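Proline dehydrogenase (Bradyrhizobium japonicum USDA 110, PDB 3HAZ) is a bifunctional flavoenzyme that probably oxidises proline to glutamate in two steps, with an FAD-dependent proline dehydrogenase and an NAD-dependent aldehyde dehydrogenase on one chain. Local coordinates at residues A[668-673]-A[697-702]; A[577-582]-A[620-625]; A[594-599]-A[661-666]; A[590-595]-A[609-614]; A[690-695]-A[709-714]. All blocks are in the same frame, centred on the assembly; numbering follows the deposited sequence.

Interaction 1. Residues A[668-673]-A[697-702]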
# COMPACT_ATOMS: atom_id res chain seq x y z
N GLY A 668 -31.42 -9.39 24.70
CA GLY A 668 -30.08 -8.86 24.81
C GLY A 668 -29.25 -9.68 25.78
O GLY A 668 -28.17 -10.18 25.44
N GLN A 669 -29.76 -9.83 27.00
CA GLN A 669 -29.05 -10.57 28.04
C GLN A 669 -28.87 -12.04 27.65
O GLN A 669 -27.81 -12.61 27.85
CB GLN A 669 -29.80 -10.47 29.36
CG GLN A 669 -29.95 -9.04 29.86
CD GLN A 669 -30.47 -8.97 31.28
OE1 GLN A 669 -29.96 -8.20 32.08
NE2 GLN A 669 -31.48 -9.77 31.59
N VAL A 670 -29.92 -12.63 27.09
CA VAL A 670 -29.91 -14.05 26.77
C VAL A 670 -28.93 -14.39 25.64
O VAL A 670 -28.11 -15.30 25.78
CB VAL A 670 -31.32 -14.57 26.44
CG1 VAL A 670 -31.25 -15.97 25.84
CG2 VAL A 670 -32.18 -14.57 27.71
N THR A 671 -29.01 -13.65 24.54
CA THR A 671 -28.15 -13.89 23.38
C THR A 671 -26.69 -13.56 23.68
O THR A 671 -25.79 -14.18 23.11
CB THR A 671 -28.61 -13.10 22.13
OG1 THR A 671 -28.60 -11.69 22.41
CG2 THR A 671 -30.00 -13.54 21.69
N ALA A 672 -26.44 -12.61 24.57
CA ALA A 672 -25.07 -12.31 24.97
C ALA A 672 -24.45 -13.53 25.65
O ALA A 672 -23.36 -13.97 25.28
CB ALA A 672 -25.02 -11.12 25.89
N ALA A 673 -25.15 -14.06 26.66
CA ALA A 673 -24.70 -15.24 27.40
C ALA A 673 -24.50 -16.43 26.47
O ALA A 673 -23.47 -17.10 26.51
CB ALA A 673 -25.71 -15.58 28.50
N ALA A 697 -38.92 -19.50 22.04
CA ALA A 697 -39.29 -20.42 20.97
C ALA A 697 -38.67 -19.96 19.66
O ALA A 697 -38.26 -20.78 18.83
CB ALA A 697 -40.82 -20.54 20.86
N LEU A 698 -38.59 -18.65 19.48
CA LEU A 698 -38.00 -18.10 18.27
C LEU A 698 -36.50 -18.39 18.22
O LEU A 698 -35.95 -18.72 17.17
CB LEU A 698 -38.27 -16.59 18.17
CG LEU A 698 -37.77 -15.87 16.91
CD1 LEU A 698 -38.59 -14.61 16.64
CD2 LEU A 698 -36.29 -15.54 17.02
N LEU A 699 -35.83 -18.26 19.36
CA LEU A 699 -34.40 -18.55 19.43
C LEU A 699 -34.12 -20.01 19.13
O LEU A 699 -33.17 -20.33 18.41
CB LEU A 699 -33.83 -18.19 20.81
CG LEU A 699 -33.54 -16.71 21.07
CD1 LEU A 699 -33.07 -16.53 22.50
CD2 LEU A 699 -32.48 -16.19 20.10
N HIS A 700 -34.94 -20.90 19.69
CA HIS A 700 -34.81 -22.33 19.42
C HIS A 700 -34.96 -22.58 17.92
O HIS A 700 -34.19 -23.34 17.34
CB HIS A 700 -35.86 -23.14 20.19
CG HIS A 700 -35.63 -23.22 21.66
ND1 HIS A 700 -34.37 -23.35 22.22
CD2 HIS A 700 -36.50 -23.21 22.70
CE1 HIS A 700 -34.47 -23.41 23.53
NE2 HIS A 700 -35.75 -23.33 23.85
N GLU A 701 -35.95 -21.95 17.31
CA GLU A 701 -36.19 -22.11 15.88
C GLU A 701 -35.02 -21.55 15.07
O GLU A 701 -34.74 -22.01 13.97
CB GLU A 701 -37.50 -21.43 15.46
CG GLU A 701 -37.82 -21.57 13.98
CD GLU A 701 -39.09 -20.84 13.57
OE1 GLU A 701 -39.83 -20.38 14.46
OE2 GLU A 701 -39.34 -20.74 12.35
N ALA A 702 -34.33 -20.55 15.63
CA ALA A 702 -33.22 -19.91 14.94
C ALA A 702 -31.93 -20.73 15.01
O ALA A 702 -30.97 -20.45 14.30
CB ALA A 702 -32.99 -18.51 15.51
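Between Leu-699 of helix 689-702 and the pair Val-670 and Thr-671 of helix 664-675, the two backbones stand well apart: the nearest CA atoms, Thr-671 CA and Leu-699 CA, are 8.7 Å from each other. Both segments are helical where they touch, and no hydrogen bond passes between them. The gap is bridged by side chains, chiefly by Leu-699, whose CB points toward helix 664-675 and whose two methyls divide the work. CD1 meets CG1 of Val-670 at 3.8 Å, the two side chains slanting across each other, whereas CD2 lies 4.0 Å from CG2 of Thr-671, whose side chain runs nearly perpendicular to that of the leucine. The leucine thus straddles two consecutive residues of the facing helix. Val-670 points its CB at Leu-699 and reaches it with the methyl that lies anti to its own backbone nitrogen (chi1 169°). Thr-671 contributes its methyl alone; its hydroxyl bonds to the carbonyl of Leu-667 one turn earlier in the same helix, which satisfies the polar atom inside a buried interface. Only 94 Å² is buried, both sides summed, since the touch is confined to methyl groups. Both helices belong to the aldehyde dehydrogenase part of the enzyme. Leu-709 of strand 709-711 packs on both Val-670 and Leu-699. From helix 571-587, Leu-578 touches Thr-671 and Ala-581 touches Leu-699, while Cys-618 and Tyr-621 of helix 604-629 also pack on Thr-671.

Interaction 2. Residues A[577-582]-A[620-625]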
# COMPACT_ATOMS: atom_id res chain seq x y z
N ALA A 577 -26.79 -18.40 14.59
CA ALA A 577 -28.08 -18.58 15.26
C ALA A 577 -28.67 -17.23 15.67
O ALA A 577 -29.84 -16.95 15.43
CB ALA A 577 -27.93 -19.49 16.46
N LEU A 578 -27.84 -16.38 16.29
CA LEU A 578 -28.27 -15.03 16.64
C LEU A 578 -28.77 -14.26 15.41
O LEU A 578 -29.81 -13.60 15.46
CB LEU A 578 -27.14 -14.26 17.32
CG LEU A 578 -27.14 -14.22 18.86
CD1 LEU A 578 -27.21 -15.62 19.44
CD2 LEU A 578 -25.92 -13.48 19.39
N GLU A 579 -28.02 -14.36 14.31
CA GLU A 579 -28.36 -13.61 13.10
C GLU A 579 -29.64 -14.12 12.44
O GLU A 579 -30.39 -13.35 11.83
CB GLU A 579 -27.19 -13.62 12.11
CG GLU A 579 -26.03 -12.74 12.57
CD GLU A 579 -24.72 -13.01 11.84
OE1 GLU A 579 -24.59 -14.07 11.19
OE2 GLU A 579 -23.82 -12.15 11.93
N GLN A 580 -29.90 -15.42 12.56
CA GLN A 580 -31.15 -15.98 12.06
C GLN A 580 -32.31 -15.53 12.95
O GLN A 580 -33.43 -15.32 12.48
CB GLN A 580 -31.07 -17.51 11.97
CG GLN A 580 -32.38 -18.21 11.61
CD GLN A 580 -32.90 -17.84 10.23
OE1 GLN A 580 -32.22 -17.17 9.46
NE2 GLN A 580 -34.11 -18.29 9.91
N ALA A 581 -32.03 -15.36 14.24
CA ALA A 581 -33.03 -14.86 15.18
C ALA A 581 -33.43 -13.43 14.83
O ALA A 581 -34.62 -13.10 14.79
CB ALA A 581 -32.50 -14.93 16.61
N ALA A 582 -32.44 -12.59 14.56
CA ALA A 582 -32.70 -11.24 14.09
C ALA A 582 -33.59 -11.27 12.85
O ALA A 582 -34.57 -10.54 12.75
CB ALA A 582 -31.39 -10.51 13.79
N TYR A 620 -25.55 -7.43 16.59
CA TYR A 620 -24.38 -6.83 17.20
C TYR A 620 -23.59 -7.82 18.06
O TYR A 620 -22.37 -7.92 17.94
CB TYR A 620 -24.76 -5.60 18.03
CG TYR A 620 -23.58 -4.97 18.72
CD1 TYR A 620 -22.64 -4.23 18.00
CD2 TYR A 620 -23.38 -5.13 20.08
CE1 TYR A 620 -21.54 -3.66 18.64
CE2 TYR A 620 -22.28 -4.57 20.72
CZ TYR A 620 -21.37 -3.83 19.99
OH TYR A 620 -20.29 -3.28 20.64
N TYR A 621 -24.28 -8.56 18.92
CA TYR A 621 -23.59 -9.59 19.69
C TYR A 621 -23.04 -10.69 18.78
O TYR A 621 -21.98 -11.27 19.05
CB TYR A 621 -24.48 -10.17 20.80
CG TYR A 621 -24.80 -9.15 21.88
CD1 TYR A 621 -23.89 -8.15 22.20
CD2 TYR A 621 -26.01 -9.20 22.57
CE1 TYR A 621 -24.18 -7.22 23.18
CE2 TYR A 621 -26.30 -8.27 23.56
CZ TYR A 621 -25.38 -7.28 23.85
OH TYR A 621 -25.66 -6.35 24.83
N ALA A 622 -23.74 -10.98 17.68
CA ALA A 622 -23.21 -11.96 16.74
C ALA A 622 -21.89 -11.45 16.17
O ALA A 622 -20.92 -12.20 16.08
CB ALA A 622 -24.21 -12.26 15.63
N ALA A 623 -21.87 -10.17 15.82
CA ALA A 623 -20.69 -9.57 15.20
C ALA A 623 -19.52 -9.46 16.17
O ALA A 623 -18.39 -9.78 15.82
CB ALA A 623 -21.03 -8.19 14.61
N GLN A 624 -19.79 -8.98 17.38
CA GLN A 624 -18.75 -8.91 18.42
C GLN A 624 -18.33 -10.32 18.82
O GLN A 624 -17.17 -10.57 19.13
CB GLN A 624 -19.25 -8.14 19.65
CG GLN A 624 -19.58 -6.67 19.40
CD GLN A 624 -18.40 -5.88 18.85
OE1 GLN A 624 -18.46 -5.33 17.75
NE2 GLN A 624 -17.32 -5.82 19.62
N GLY A 625 -19.29 -11.24 18.80
CA GLY A 625 -19.01 -12.63 19.12
C GLY A 625 -17.95 -13.25 18.23
O GLY A 625 -17.07 -13.97 18.72
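Leu-578 of helix 571-587 packs against Ala-622 and Tyr-621 of helix 604-629, where the two helices run nearly antiparallel, with segment axes 8.8 Å apart at closest and 160° between their directions. The pair lies in the aldehyde dehydrogenase part, the side chain of Tyr-621 about 10 Å from the bound NAD. The leucine's CB lies 3.9 Å from CB of Ala-622. Past CG the chain reaches across with CD2, which sits 3.7 Å from the backbone N of Ala-622 and 3.9 Å from CB of Tyr-621. The small alanine allows this close approach, bringing Leu-578 CA and Ala-622 CA to 5.9 Å. Ala-622 is met from a second residue: CG of Glu-579 comes within 3.6 Å of its CB, and OE2 of the same glutamate lies 3.7 Å from that CB. The carboxylate continues to a salt bridge with Arg-626, one turn beyond Ala-622. The ring of Tyr-621 leads away from Leu-578, and its hydroxyl bonds to the backbone N of Gly-969. The contact is therefore apolar at Leu-578, Ala-622 and the CB of Tyr-621, with an ionic border at Glu-579: its CG methylene supplies packing while its charge, probably balanced by Arg-626, links the same two helices.

Interaction 3. Residues A[594-599]-A[661-666]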
# COMPACT_ATOMS: atom_id res chain seq x y z
N ALA A 594 -47.38 -6.54 18.21
CA ALA A 594 -48.71 -6.78 18.78
C ALA A 594 -48.61 -7.21 20.24
O ALA A 594 -49.36 -6.74 21.09
CB ALA A 594 -49.47 -7.83 17.97
N LEU A 595 -47.67 -8.11 20.52
CA LEU A 595 -47.43 -8.58 21.88
C LEU A 595 -46.97 -7.45 22.79
O LEU A 595 -47.44 -7.33 23.92
CB LEU A 595 -46.41 -9.72 21.89
CG LEU A 595 -46.95 -11.15 21.99
CD1 LEU A 595 -48.16 -11.36 21.09
CD2 LEU A 595 -45.86 -12.16 21.69
N LEU A 596 -46.05 -6.63 22.29
CA LEU A 596 -45.52 -5.51 23.06
C LEU A 596 -46.62 -4.53 23.44
O LEU A 596 -46.59 -3.92 24.51
CB LEU A 596 -44.43 -4.80 22.26
CG LEU A 596 -43.09 -5.54 22.15
CD1 LEU A 596 -42.21 -4.89 21.09
CD2 LEU A 596 -42.39 -5.60 23.50
N GLN A 597 -47.59 -4.36 22.55
CA GLN A 597 -48.69 -3.46 22.83
C GLN A 597 -49.68 -4.08 23.82
O GLN A 597 -50.12 -3.42 24.76
CB GLN A 597 -49.38 -3.04 21.53
CG GLN A 597 -48.52 -2.15 20.64
CD GLN A 597 -49.35 -1.36 19.66
OE1 GLN A 597 -49.94 -1.93 18.74
NE2 GLN A 597 -49.41 -0.04 19.84
N ARG A 598 -50.01 -5.35 23.62
CA ARG A 598 -50.99 -6.04 24.45
C ARG A 598 -50.45 -6.35 25.84
O ARG A 598 -51.05 -5.97 26.85
CB ARG A 598 -51.47 -7.33 23.78
CG ARG A 598 -52.73 -7.18 22.94
CD ARG A 598 -53.98 -7.24 23.82
N GLU A 599 -49.34 -7.07 25.90
CA GLU A 599 -48.76 -7.47 27.18
C GLU A 599 -47.93 -6.35 27.80
O GLU A 599 -47.91 -6.19 29.02
CB GLU A 599 -47.89 -8.73 27.02
CG GLU A 599 -47.49 -9.38 28.35
CD GLU A 599 -46.61 -10.62 28.17
OE1 GLU A 599 -45.76 -10.63 27.26
OE2 GLU A 599 -46.77 -11.58 28.96
N PHE A 661 -38.85 -3.49 29.11
CA PHE A 661 -38.38 -3.90 27.79
C PHE A 661 -38.37 -5.43 27.75
O PHE A 661 -37.31 -6.05 27.78
CB PHE A 661 -36.99 -3.34 27.51
CG PHE A 661 -36.97 -1.85 27.31
CD1 PHE A 661 -36.69 -1.00 28.37
CD2 PHE A 661 -37.25 -1.30 26.07
CE1 PHE A 661 -36.68 0.38 28.19
CE2 PHE A 661 -37.24 0.08 25.88
CZ PHE A 661 -36.95 0.91 26.94
N PRO A 662 -39.57 -6.02 27.69
CA PRO A 662 -39.84 -7.44 27.90
C PRO A 662 -39.26 -8.29 26.78
O PRO A 662 -39.13 -9.50 26.94
CB PRO A 662 -41.37 -7.54 27.84
CG PRO A 662 -41.89 -6.15 27.78
CD PRO A 662 -40.78 -5.28 27.29
N LEU A 663 -38.96 -7.66 25.65
CA LEU A 663 -38.40 -8.38 24.52
C LEU A 663 -36.91 -8.10 24.32
O LEU A 663 -36.11 -9.03 24.26
CB LEU A 663 -39.17 -8.06 23.23
CG LEU A 663 -38.55 -8.69 21.98
CD1 LEU A 663 -38.63 -10.19 22.09
CD2 LEU A 663 -39.25 -8.20 20.71
N ALA A 664 -36.54 -6.82 24.23
CA ALA A 664 -35.18 -6.46 23.84
C ALA A 664 -34.14 -6.72 24.93
O ALA A 664 -33.06 -7.24 24.65
CB ALA A 664 -35.10 -5.01 23.36
N ILE A 665 -34.46 -6.35 26.16
CA ILE A 665 -33.54 -6.58 27.26
C ILE A 665 -33.51 -8.06 27.59
O ILE A 665 -32.46 -8.61 27.91
CB ILE A 665 -33.94 -5.76 28.50
CG1 ILE A 665 -33.57 -4.30 28.30
CG2 ILE A 665 -33.25 -6.31 29.75
CD1 ILE A 665 -33.85 -3.43 29.50
N PHE A 666 -34.67 -8.69 27.49
CA PHE A 666 -34.75 -10.14 27.63
C PHE A 666 -33.78 -10.82 26.68
O PHE A 666 -32.94 -11.61 27.10
CB PHE A 666 -36.18 -10.64 27.39
CG PHE A 666 -36.29 -12.14 27.40
CD1 PHE A 666 -36.44 -12.83 28.59
CD2 PHE A 666 -36.19 -12.87 26.22
CE1 PHE A 666 -36.52 -14.22 28.61
CE2 PHE A 666 -36.27 -14.26 26.23
CZ PHE A 666 -36.43 -14.93 27.43
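CD2 of Leu-596 is the atom that touches both partners across this contact, lying 4.1 Å from CD of Pro-662 and 4.1 Å from CB of Leu-663. With CG anti to the carbonyl carbon (chi1 -73°), the leucine swings its branched end toward segment 661-666, although its CB starts out to one side. It slants past the proline side chain, meeting it at CD, and stands roughly perpendicular to the side chain of Leu-663. Both partners turn their CB atoms toward helix 589-598, and all three residues are buried. Pro-662 and Leu-663 lie in the turn leading from strand 641-656 into helix 664-675, a strand-to-helix connection of the Rossmann-like NAD-binding domain of aldehyde dehydrogenases. Ile-665, in the first turn of that helix, touches the bound NAD, and the side chain of Pro-662 is about 9 Å from the dinucleotide. Around this shell, Glu-610 of helix 604-629 holds the turn: its OE2 accepts from the backbone N of Leu-663 and from that of Ala-664, so one carboxylate oxygen grips two consecutive amides at the helix start. Ile-691 of helix 689-702 packs against Leu-596, Pro-662 and Leu-663. At the end of segment 594-599, Glu-599 uses its two carboxylate oxygens separately, OE2 receiving the backbone N of Arg-690 and OE1 that of Ile-691.

Interaction 4. Residues A[590-595]-A[609-614]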
# COMPACT_ATOMS: atom_id res chain seq x y z
N ALA A 590 -44.72 -7.68 13.17
CA ALA A 590 -46.10 -7.34 13.49
C ALA A 590 -46.60 -8.14 14.69
O ALA A 590 -47.24 -7.60 15.59
CB ALA A 590 -47.01 -7.56 12.28
N HIS A 591 -46.28 -9.43 14.69
CA HIS A 591 -46.63 -10.33 15.77
C HIS A 591 -46.03 -9.87 17.09
O HIS A 591 -46.72 -9.79 18.11
CB HIS A 591 -46.15 -11.75 15.43
CG HIS A 591 -46.36 -12.74 16.53
ND1 HIS A 591 -47.60 -13.25 16.85
CD2 HIS A 591 -45.48 -13.35 17.36
CE1 HIS A 591 -47.48 -14.12 17.84
NE2 HIS A 591 -46.20 -14.19 18.17
N PHE A 592 -44.74 -9.56 17.08
CA PHE A 592 -44.06 -9.12 18.30
C PHE A 592 -44.46 -7.71 18.72
O PHE A 592 -44.55 -7.42 19.91
CB PHE A 592 -42.54 -9.26 18.15
CG PHE A 592 -42.06 -10.67 18.27
CD1 PHE A 592 -41.85 -11.44 17.14
CD2 PHE A 592 -41.84 -11.24 19.51
CE1 PHE A 592 -41.41 -12.75 17.24
CE2 PHE A 592 -41.40 -12.56 19.63
CZ PHE A 592 -41.19 -13.31 18.49
N ILE A 593 -44.69 -6.84 17.75
CA ILE A 593 -45.19 -5.50 18.07
C ILE A 593 -46.56 -5.63 18.72
O ILE A 593 -46.86 -4.93 19.69
CB ILE A 593 -45.25 -4.61 16.82
CG1 ILE A 593 -43.84 -4.21 16.38
CG2 ILE A 593 -46.11 -3.36 17.08
CD1 ILE A 593 -43.79 -3.49 15.05
N ALA A 594 -47.38 -6.54 18.21
CA ALA A 594 -48.71 -6.78 18.78
C ALA A 594 -48.61 -7.21 20.24
O ALA A 594 -49.36 -6.74 21.09
CB ALA A 594 -49.47 -7.83 17.97
N LEU A 595 -47.67 -8.11 20.52
CA LEU A 595 -47.43 -8.58 21.88
C LEU A 595 -46.97 -7.45 22.79
O LEU A 595 -47.44 -7.33 23.92
CB LEU A 595 -46.41 -9.72 21.89
CG LEU A 595 -46.95 -11.15 21.99
CD1 LEU A 595 -48.16 -11.36 21.09
CD2 LEU A 595 -45.86 -12.16 21.69
N SER A 609 -39.76 0.33 18.02
CA SER A 609 -38.40 0.62 18.47
C SER A 609 -37.80 -0.53 19.28
O SER A 609 -36.62 -0.84 19.13
CB SER A 609 -38.37 1.92 19.28
OG SER A 609 -37.15 2.04 19.97
N GLU A 610 -38.60 -1.15 20.14
CA GLU A 610 -38.10 -2.28 20.93
C GLU A 610 -37.83 -3.49 20.03
O GLU A 610 -36.82 -4.17 20.19
CB GLU A 610 -39.05 -2.65 22.08
CG GLU A 610 -38.58 -3.89 22.83
CD GLU A 610 -39.20 -4.08 24.21
OE1 GLU A 610 -40.21 -3.41 24.53
OE2 GLU A 610 -38.68 -4.91 24.97
N LEU A 611 -38.73 -3.74 19.08
CA LEU A 611 -38.52 -4.81 18.11
C LEU A 611 -37.18 -4.60 17.39
O LEU A 611 -36.37 -5.52 17.30
CB LEU A 611 -39.68 -4.90 17.11
CG LEU A 611 -39.68 -6.04 16.08
CD1 LEU A 611 -38.64 -5.83 14.98
CD2 LEU A 611 -39.48 -7.39 16.74
N ARG A 612 -36.96 -3.40 16.87
CA ARG A 612 -35.68 -3.08 16.22
C ARG A 612 -34.49 -3.36 17.14
O ARG A 612 -33.51 -3.97 16.73
CB ARG A 612 -35.65 -1.62 15.74
CG ARG A 612 -36.50 -1.33 14.50
CD ARG A 612 -36.22 0.07 13.95
NE ARG A 612 -34.87 0.18 13.40
CZ ARG A 612 -34.23 1.32 13.21
NH1 ARG A 612 -34.80 2.48 13.53
NH2 ARG A 612 -33.00 1.32 12.70
N GLU A 613 -34.59 -2.90 18.38
CA GLU A 613 -33.52 -3.06 19.36
C GLU A 613 -33.19 -4.54 19.61
O GLU A 613 -32.03 -4.92 19.75
CB GLU A 613 -33.92 -2.38 20.68
CG GLU A 613 -32.83 -2.36 21.74
CD GLU A 613 -33.30 -1.74 23.04
OE1 GLU A 613 -34.45 -1.26 23.09
OE2 GLU A 613 -32.53 -1.73 24.02
N ALA A 614 -34.23 -5.36 19.70
CA ALA A 614 -34.06 -6.79 19.91
C ALA A 614 -33.23 -7.40 18.78
O ALA A 614 -32.28 -8.14 19.03
CB ALA A 614 -35.41 -7.50 20.03
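Phe-592 and Ile-593 receive Leu-611 between them, the one residue of 609-614 that touches segment 590-595. The tighter half is the approach of Leu-611 CD2 to CB of Phe-592, at 3.9 Å. At chi1 -175° the CG of the leucine is turned directly away from its own backbone N, which extends the side chain across the gap toward the base of the phenylalanine, and the same methyl meets the aromatic ring obliquely. The ring itself leads away from Leu-611. The looser half is Ile-593, whose CG1 stays 4.3 Å from CB of Leu-611. All three residues are buried; the more open surroundings belong to flanking residues such as His-591 and Arg-612, which are partly exposed and find polar partners in Glu-537 and, for the arginine, Ser-516 and the carbonyl of Glu-357. No hydrogen bond joins the segments, whose nearest CA atoms, those of Ile-593 and Leu-611, are 6.7 Å apart. The contact joins consecutive helices of the aldehyde dehydrogenase part, away from the NAD site and the predicted catalytic residues. Beyond it, Phe-592 packs on Glu-694 and Leu-698 of helix 689-702, and Ile-593 touches Val-534 of helix 524-536 as well as Leu-604, Ala-607 and Leu-608, earlier in helix 604-629.

Interaction 5. Residues A[690-695]-A[709-714]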
# COMPACT_ATOMS: atom_id res chain seq x y z
N ARG A 690 -45.36 -13.94 28.40
CA ARG A 690 -45.79 -14.41 27.09
C ARG A 690 -44.79 -14.07 25.99
O ARG A 690 -44.36 -14.95 25.23
CB ARG A 690 -47.19 -13.89 26.74
N ILE A 691 -44.41 -12.81 25.90
CA ILE A 691 -43.45 -12.41 24.88
C ILE A 691 -42.11 -13.12 25.09
O ILE A 691 -41.42 -13.46 24.13
CB ILE A 691 -43.25 -10.88 24.79
CG1 ILE A 691 -42.37 -10.53 23.60
CG2 ILE A 691 -42.66 -10.33 26.08
CD1 ILE A 691 -42.47 -9.09 23.17
N ALA A 692 -41.74 -13.33 26.35
CA ALA A 692 -40.51 -14.05 26.68
C ALA A 692 -40.56 -15.48 26.14
O ALA A 692 -39.59 -15.97 25.56
CB ALA A 692 -40.28 -14.05 28.18
N ARG A 693 -41.69 -16.15 26.34
CA ARG A 693 -41.86 -17.50 25.82
C ARG A 693 -41.82 -17.51 24.29
O ARG A 693 -41.24 -18.42 23.69
CB ARG A 693 -43.16 -18.14 26.34
CG ARG A 693 -43.27 -19.64 26.03
CD ARG A 693 -44.38 -20.33 26.82
NE ARG A 693 -45.70 -19.79 26.49
CZ ARG A 693 -46.85 -20.34 26.88
NH1 ARG A 693 -46.85 -21.45 27.60
NH2 ARG A 693 -48.00 -19.78 26.53
N GLU A 694 -42.42 -16.50 23.66
CA GLU A 694 -42.37 -16.38 22.21
C GLU A 694 -40.93 -16.19 21.73
O GLU A 694 -40.50 -16.79 20.74
CB GLU A 694 -43.24 -15.22 21.72
CG GLU A 694 -44.73 -15.44 21.89
CD GLU A 694 -45.35 -16.25 20.76
OE1 GLU A 694 -44.59 -16.91 20.02
OE2 GLU A 694 -46.59 -16.23 20.62
N ALA A 695 -40.18 -15.35 22.44
CA ALA A 695 -38.79 -15.08 22.09
C ALA A 695 -37.94 -16.35 22.17
O ALA A 695 -37.18 -16.67 21.25
CB ALA A 695 -38.22 -14.00 22.99
N LEU A 709 -30.95 -23.52 26.35
CA LEU A 709 -31.81 -22.41 26.75
C LEU A 709 -33.14 -22.86 27.35
O LEU A 709 -33.94 -23.50 26.67
CB LEU A 709 -32.07 -21.49 25.55
CG LEU A 709 -33.05 -20.33 25.77
CD1 LEU A 709 -32.52 -19.34 26.80
CD2 LEU A 709 -33.34 -19.62 24.45
N TYR A 710 -33.37 -22.51 28.61
CA TYR A 710 -34.62 -22.85 29.29
C TYR A 710 -35.32 -21.63 29.87
O TYR A 710 -34.69 -20.75 30.45
CB TYR A 710 -34.38 -23.88 30.40
CG TYR A 710 -33.88 -25.21 29.88
CD1 TYR A 710 -32.54 -25.38 29.54
CD2 TYR A 710 -34.74 -26.28 29.72
CE1 TYR A 710 -32.08 -26.59 29.06
CE2 TYR A 710 -34.28 -27.50 29.23
CZ TYR A 710 -32.95 -27.64 28.90
OH TYR A 710 -32.48 -28.84 28.42
N LEU A 711 -36.64 -21.58 29.70
CA LEU A 711 -37.44 -20.52 30.29
C LEU A 711 -38.11 -21.02 31.57
O LEU A 711 -38.78 -22.05 31.57
CB LEU A 711 -38.52 -20.05 29.32
CG LEU A 711 -39.25 -18.79 29.77
CD1 LEU A 711 -38.37 -17.57 29.51
CD2 LEU A 711 -40.58 -18.65 29.04
N VAL A 712 -37.90 -20.29 32.66
CA VAL A 712 -38.59 -20.57 33.92
C VAL A 712 -39.36 -19.32 34.35
O VAL A 712 -38.77 -18.27 34.56
CB VAL A 712 -37.59 -20.94 35.03
CG1 VAL A 712 -38.30 -21.02 36.37
CG2 VAL A 712 -36.90 -22.26 34.70
N THR A 713 -40.68 -19.45 34.46
CA THR A 713 -41.50 -18.31 34.86
C THR A 713 -41.88 -18.36 36.34
O THR A 713 -41.88 -19.42 36.96
CB THR A 713 -42.80 -18.21 34.03
OG1 THR A 713 -43.55 -19.42 34.18
CG2 THR A 713 -42.47 -17.98 32.56
N GLY A 714 -42.19 -17.19 36.89
CA GLY A 714 -42.59 -17.08 38.28
C GLY A 714 -42.26 -15.71 38.84
O GLY A 714 -41.93 -14.79 38.10
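An apolar helix-on-strand contact, Leu-711 against Ala-692 and Arg-693, lies within a beta-alpha-beta unit: strand 679-683, helix 689-702 and strand 709-711, the two strands pairing in parallel. Such a unit is the building block of the Rossmann-type NAD-binding domain, and here the helix is laid against the strand that follows it. Leu-711 points its CB at the helix and touches two neighbouring residues with separate methyls. CD2 rests on the backbone of the helix, 3.7 Å from CA of Arg-693 and 3.8 Å from its CB, while CD1 is 4.2 Å from CB of Ala-692. The leucine reaches that far because its chi1 of -170° stretches the side chain out opposite the backbone N. Arg-693 stands about perpendicular to it and gives only the root of its side chain to the contact; the remainder, bent at chi3 (62°), carries the guanidinium away from Leu-711. The nearest CA atoms, Arg-693 CA and Leu-711 CA, are 7.0 Å apart. Backbone bonds from Tyr-710 and Val-712 to strand 679-683 fix the strand segment, and the carbonyl of Gly-714 accepts a bond from Lys-683, an NAD-binding residue. The side chain of Ala-692 is about 9 Å from the NAD. Arg-693 is exposed and Ala-692 buried, so the contact runs from the domain interior to its surface. The chemistry is that of apolar packing: methyl groups meet carbon atoms with no hydrogen bond between the segments, and the arginine's charge is kept clear of the leucine.

Overall arrangement
All five contacts lie in the aldehyde dehydrogenase part, and shared helices connect them. Helix 689-702 serves interactions 1 and 5, about 10 Å apart from centre to centre. Interactions 3 and 4, with centres about 7 Å apart, share Ala-594 and Leu-595 on helix 589-598. Interactions 1 and 2, about 9 Å between centres, touch where Ala-702 CB lies 3.5 Å from Ala-581 N; interaction 1 reaches interaction 4 through Leu-698 CD1, 3.4 Å from Phe-592 CE1. His-591 of interaction 4 probably hydrogen-bonds to Glu-694 of interaction 5, NE2 to OE2 3.2 Å. Interaction 3 borders the NAD directly, whereas Tyr-621 of interaction 2 is about 9 Å, side chain to side chain, from the predicted catalytic Glu-760.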